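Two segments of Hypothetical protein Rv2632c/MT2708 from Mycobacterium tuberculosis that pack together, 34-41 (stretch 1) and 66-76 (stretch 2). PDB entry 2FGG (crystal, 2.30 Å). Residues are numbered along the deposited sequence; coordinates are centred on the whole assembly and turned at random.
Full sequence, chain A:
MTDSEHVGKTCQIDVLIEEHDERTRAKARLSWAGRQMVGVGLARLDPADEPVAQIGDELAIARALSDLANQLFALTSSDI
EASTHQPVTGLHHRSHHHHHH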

ATOM      1  N   GLY A  34       9.370  -2.949  12.756  1.00 68.92           N
ATOM      2  CA  GLY A  34       8.643  -2.708  14.000  1.00 69.75           C
ATOM      3  C   GLY A  34       7.510  -1.694  13.926  1.00 70.12           C
ATOM      4  O   GLY A  34       7.073  -1.167  14.954  1.00 70.14           O
ATOM      5  N   ARG A  35       7.029  -1.422  12.717  1.00 70.47           N
ATOM      6  CA  ARG A  35       5.880  -0.542  12.546  1.00 71.11           C
ATOM      7  C   ARG A  35       4.820  -1.148  11.622  1.00 70.86           C
ATOM      8  O   ARG A  35       5.125  -1.954  10.741  1.00 70.70           O
ATOM      9  CB  ARG A  35       6.320   0.860  12.089  1.00 71.01           C
ATOM     10  CG  ARG A  35       6.730   0.967  10.629  1.00 72.23           C
ATOM     11  CD  ARG A  35       7.571   2.209  10.343  1.00 72.33           C
ATOM     12  NE  ARG A  35       8.970   1.996  10.713  1.00 74.99           N
ATOM     13  CZ  ARG A  35       9.920   2.925  10.652  1.00 75.67           C
ATOM     14  NH1 ARG A  35       9.627   4.152  10.224  1.00 76.24           N
ATOM     15  NH2 ARG A  35      11.165   2.627  11.022  1.00 74.87           N
ATOM     16  N   GLN A  36       3.571  -0.775  11.869  1.00 71.11           N
ATOM     17  CA  GLN A  36       2.450  -1.180  11.038  1.00 71.22           C
ATOM     18  C   GLN A  36       2.307  -0.135   9.967  1.00 71.12           C
ATOM     19  O   GLN A  36       1.986   1.012  10.251  1.00 71.16           O
ATOM     20  CB  GLN A  36       1.154  -1.245  11.853  1.00 71.34           C
ATOM     21  CG  GLN A  36       1.214  -2.139  13.076  1.00 72.67           C
ATOM     22  CD  GLN A  36       1.522  -3.585  12.728  1.00 74.42           C
ATOM     23  OE1 GLN A  36       1.028  -4.116  11.732  1.00 75.32           O
ATOM     24  NE2 GLN A  36       2.342  -4.228  13.552  1.00 75.37           N
HETATM   25  N   MSE A  37       2.559  -0.520   8.731  1.00 71.03           N
HETATM   26  CA  MSE A  37       2.421   0.416   7.636  1.00 71.61           C
HETATM   27  C   MSE A  37       1.167   0.092   6.846  1.00 69.78           C
HETATM   28  O   MSE A  37       0.917  -1.062   6.518  1.00 69.84           O
HETATM   29  CB  MSE A  37       3.662   0.379   6.758  1.00 71.24           C
HETATM   30  CG  MSE A  37       4.919   0.720   7.520  1.00 72.72           C
HETATM   31 SE   MSE A  37       6.488   0.650   6.397  1.00 77.05          SE
HETATM   32  CE  MSE A  37       6.214   2.215   5.336  1.00 75.19           C
ATOM     33  N   VAL A  38       0.364   1.113   6.573  1.00 68.35           N
ATOM     34  CA  VAL A  38      -0.882   0.927   5.840  1.00 66.50           C
ATOM     35  C   VAL A  38      -0.949   1.883   4.670  1.00 65.52           C
ATOM     36  O   VAL A  38      -0.860   3.094   4.836  1.00 65.37           O
ATOM     37  CB  VAL A  38      -2.131   1.124   6.734  1.00 66.46           C
ATOM     38  CG1 VAL A  38      -3.392   0.704   5.991  1.00 65.71           C
ATOM     39  CG2 VAL A  38      -2.001   0.335   8.018  1.00 66.04           C
ATOM     40  N   GLY A  39      -1.093   1.317   3.483  1.00 64.65           N
ATOM     41  CA  GLY A  39      -1.376   2.087   2.285  1.00 63.83           C
ATOM     42  C   GLY A  39      -2.874   2.123   2.086  1.00 63.13           C
ATOM     43  O   GLY A  39      -3.543   1.098   2.217  1.00 62.87           O
ATOM     44  N   VAL A  40      -3.411   3.304   1.794  1.00 62.48           N
ATOM     45  CA  VAL A  40      -4.848   3.460   1.625  1.00 61.89           C
ATOM     46  C   VAL A  40      -5.144   3.955   0.216  1.00 61.67           C
ATOM     47  O   VAL A  40      -4.528   4.907  -0.250  1.00 61.57           O
ATOM     48  CB  VAL A  40      -5.449   4.410   2.688  1.00 61.90           C
ATOM     49  CG1 VAL A  40      -6.966   4.283   2.722  1.00 61.77           C
ATOM     50  CG2 VAL A  40      -4.884   4.102   4.067  1.00 61.55           C
ATOM     51  N   GLY A  41      -6.078   3.281  -0.452  1.00 61.64           N
ATOM     52  CA  GLY A  41      -6.505   3.638  -1.800  1.00 62.00           C
ATOM     53  C   GLY A  41      -8.016   3.727  -1.952  1.00 62.29           C
ATOM     54  O   GLY A  41      -8.748   2.954  -1.346  1.00 61.84           O
ATOM     55  N   SER A  66       0.506   1.877  -4.204  1.00 59.05           N
ATOM     56  CA  SER A  66       1.259   3.095  -4.497  1.00 60.09           C
ATOM     57  C   SER A  66       1.546   3.859  -3.235  1.00 60.01           C
ATOM     58  O   SER A  66       2.653   4.348  -3.043  1.00 60.46           O
ATOM     59  CB  SER A  66       0.466   4.038  -5.407  1.00 60.13           C
ATOM     60  OG  SER A  66       0.060   3.386  -6.583  1.00 63.06           O
ATOM     61  N   ASP A  67       0.524   4.002  -2.400  1.00 60.41           N
ATOM     62  CA  ASP A  67       0.642   4.717  -1.142  1.00 60.41           C
ATOM     63  C   ASP A  67       1.712   4.040  -0.295  1.00 60.40           C
ATOM     64  O   ASP A  67       2.608   4.693   0.222  1.00 60.70           O
ATOM     65  CB  ASP A  67      -0.700   4.715  -0.410  1.00 60.66           C
ATOM     66  CG  ASP A  67      -0.679   5.550   0.848  1.00 61.63           C
ATOM     67  OD1 ASP A  67       0.204   6.425   0.961  1.00 65.11           O
ATOM     68  OD2 ASP A  67      -1.544   5.353   1.727  1.00 62.79           O
ATOM     69  N   LEU A  68       1.618   2.724  -0.178  1.00 60.14           N
ATOM     70  CA  LEU A  68       2.528   1.968   0.649  1.00 60.05           C
ATOM     71  C   LEU A  68       3.935   2.012   0.059  1.00 60.55           C
ATOM     72  O   LEU A  68       4.905   2.169   0.801  1.00 60.93           O
ATOM     73  CB  LEU A  68       2.025   0.537   0.822  1.00 59.73           C
ATOM     74  CG  LEU A  68       2.814  -0.433   1.701  1.00 59.82           C
ATOM     75  CD1 LEU A  68       2.882   0.025   3.149  1.00 59.36           C
ATOM     76  CD2 LEU A  68       2.196  -1.803   1.607  1.00 59.55           C
ATOM     77  N   ALA A  69       4.044   1.883  -1.264  1.00 60.41           N
ATOM     78  CA  ALA A  69       5.329   2.020  -1.950  1.00 60.31           C
ATOM     79  C   ALA A  69       5.972   3.374  -1.642  1.00 60.76           C
ATOM     80  O   ALA A  69       7.161   3.434  -1.320  1.00 61.05           O
ATOM     81  CB  ALA A  69       5.167   1.840  -3.438  1.00 60.04           C
ATOM     82  N   ASN A  70       5.180   4.448  -1.708  1.00 60.96           N
ATOM     83  CA  ASN A  70       5.660   5.798  -1.418  1.00 61.11           C
ATOM     84  C   ASN A  70       6.118   5.956   0.023  1.00 60.77           C
ATOM     85  O   ASN A  70       7.089   6.652   0.302  1.00 61.24           O
ATOM     86  CB  ASN A  70       4.599   6.846  -1.729  1.00 61.38           C
ATOM     87  CG  ASN A  70       4.276   6.942  -3.213  1.00 64.45           C
ATOM     88  OD1 ASN A  70       5.116   6.666  -4.086  1.00 67.10           O
ATOM     89  ND2 ASN A  70       3.042   7.334  -3.511  1.00 66.86           N
ATOM     90  N   GLN A  71       5.416   5.313   0.942  1.00 60.21           N
ATOM     91  CA  GLN A  71       5.829   5.314   2.335  1.00 59.65           C
ATOM     92  C   GLN A  71       7.152   4.571   2.498  1.00 59.36           C
ATOM     93  O   GLN A  71       8.002   4.980   3.286  1.00 60.20           O
ATOM     94  CB  GLN A  71       4.754   4.681   3.207  1.00 59.51           C
ATOM     95  CG  GLN A  71       3.543   5.558   3.414  1.00 59.08           C
ATOM     96  CD  GLN A  71       2.440   4.811   4.089  1.00 59.29           C
ATOM     97  OE1 GLN A  71       2.629   4.247   5.157  1.00 60.88           O
ATOM     98  NE2 GLN A  71       1.278   4.797   3.475  1.00 59.51           N
ATOM     99  N   LEU A  72       7.329   3.494   1.739  1.00 58.14           N
ATOM    100  CA  LEU A  72       8.554   2.721   1.792  1.00 57.21           C
ATOM    101  C   LEU A  72       9.733   3.450   1.134  1.00 56.96           C
ATOM    102  O   LEU A  72      10.890   3.260   1.541  1.00 56.88           O
ATOM    103  CB  LEU A  72       8.338   1.340   1.174  1.00 56.93           C
ATOM    104  CG  LEU A  72       7.582   0.332   2.041  1.00 55.55           C
ATOM    105  CD1 LEU A  72       7.079  -0.818   1.204  1.00 53.74           C
ATOM    106  CD2 LEU A  72       8.470  -0.168   3.175  1.00 54.29           C
ATOM    107  N   PHE A  73       9.436   4.282   0.133  1.00 56.19           N
ATOM    108  CA  PHE A  73      10.445   5.136  -0.490  1.00 55.43           C
ATOM    109  C   PHE A  73      10.874   6.234   0.481  1.00 54.91           C
ATOM    110  O   PHE A  73      12.053   6.555   0.592  1.00 55.11           O
ATOM    111  CB  PHE A  73       9.939   5.754  -1.798  1.00 55.43           C
ATOM    112  CG  PHE A  73       9.918   4.799  -2.972  1.00 55.55           C
ATOM    113  CD1 PHE A  73      11.064   4.121  -3.364  1.00 54.95           C
ATOM    114  CD2 PHE A  73       8.751   4.611  -3.710  1.00 54.83           C
ATOM    115  CE1 PHE A  73      11.037   3.243  -4.453  1.00 54.93           C
ATOM    116  CE2 PHE A  73       8.719   3.750  -4.795  1.00 53.05           C
ATOM    117  CZ  PHE A  73       9.861   3.061  -5.164  1.00 54.50           C
ATOM    118  N   ALA A  74       9.915   6.796   1.196  1.00 54.30           N
ATOM    119  CA  ALA A  74      10.219   7.786   2.224  1.00 53.96           C
ATOM    120  C   ALA A  74      11.057   7.184   3.354  1.00 53.54           C
ATOM    121  O   ALA A  74      11.914   7.853   3.923  1.00 54.01           O
ATOM    122  CB  ALA A  74       8.945   8.389   2.768  1.00 53.33           C
ATOM    123  N   LEU A  75      10.818   5.917   3.668  1.00 53.38           N
ATOM    124  CA  LEU A  75      11.556   5.245   4.731  1.00 52.79           C
ATOM    125  C   LEU A  75      12.984   4.944   4.292  1.00 52.50           C
ATOM    126  O   LEU A  75      13.926   5.072   5.077  1.00 52.62           O
ATOM    127  CB  LEU A  75      10.839   3.967   5.157  1.00 52.68           C
ATOM    128  CG  LEU A  75      11.437   3.174   6.323  1.00 53.05           C
ATOM    129  CD1 LEU A  75      11.744   4.063   7.529  1.00 52.39           C
ATOM    130  CD2 LEU A  75      10.502   2.058   6.712  1.00 53.01           C
ATOM    131  N   THR A  76      13.128   4.555   3.028  1.00 52.24           N
ATOM    132  CA  THR A  76      14.432   4.304   2.428  1.00 51.87           C
ATOM    133  C   THR A  76      15.297   5.547   2.497  1.00 51.32           C
ATOM    134  O   THR A  76      16.422   5.473   2.959  1.00 51.39           O
ATOM    135  CB  THR A  76      14.304   3.830   0.971  1.00 51.87           C
ATOM    136  OG1 THR A  76      13.412   2.714   0.921  1.00 52.46           O
ATOM    137  CG2 THR A  76      15.649   3.398   0.422  1.00 52.13           C
TER
HETATM  138  O   HOH W   1       1.121   3.864   7.517  1.00 47.05           O

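The strand 35-41 lies across the helix 66-76 with an angle of 138° between their N-to-C directions, so the two run roughly, but far from strictly, antiparallel. Their axes approach to 6.4 Å, and the contact buries 439 Å² in total. Along the strand, the residues whose CA-to-CB bonds point toward the helix are Arg-35 and Met-37, while Gly-39 would do the same if it had a CB; Val-38 points away.

Gly-34 precedes the strand and makes no contact; its phi of 70° is one that by itself favours glycine. At Arg-35 the side chain (chi1 p, chi2 t, chi3 p) extends along Leu-75, with Arg-35 NH1 3.4 Å from Leu-75 CD1 and Leu-75 CD2 lying over one face of the guanidinium. No hydrogen bond joins the pair, so this is packing of a methyl-bearing side chain against a flat, charged group. Gln-36 makes no contact with the helix; its side chain is out of reach, and its amide is hydrogen-bonded elsewhere in the structure.

Met-37, a selenomethionine, is buried and gives up 108 Å² to the helix, the largest area of any residue in the contact. Its side chain touches four helix residues at different points along its length: Met-37 CB is 3.7 Å from Leu-68 CD1, Met-37 SE is 3.9 Å from Leu-72 CD2 and 4.3 Å from Leu-75 CD2, and Met-37 CE is 3.6 Å from Gln-71 CB. Leu-68 and Leu-72 start sideways at CA-to-CB, yet the ends of their side chains come nearer the strand.

Val-38 contributes through its backbone. Gln-71 NE2 donates to Val-38 O at 3.1 Å with an N-H...O angle of 171°, close to linear. The other end of the same amide is reached through water 1, which accepts from Val-38 N at 3.0 Å and donates to Gln-71 OE1 at 2.8 Å. One glutamine side chain therefore engages both polar backbone atoms of one strand residue, directly at the carbonyl and through solvent at the NH.

Gly-39 marks the closest backbone approach, its CA 4.2 Å from the CA of Leu-68 and 3.9 Å from Leu-68 N. An ideal CB built here would sit 2.9 Å from Leu-68 CB, a clash, and 3.5 Å from Asp-67 CB, so the backbones lie too close here to leave room for a CB on Gly-39. Asp-67 OD2 also lies 3.3 Å from Gly-39 CA.

At Val-40 that carboxylate oxygen finds its donor: Val-40 N to Asp-67 OD2 measures 2.8 Å, with an angle of 169°. The side chain points away overall, though Val-40 CB still comes within 4.1 Å of Asp-67 OD2. Within the helix, Gln-71 NE2 also donates to Asp-67 OD1 at 3.2 Å and 160°, linking the two side chains that grip the strand backbone. Gly-41 ends the stretch without touching the helix.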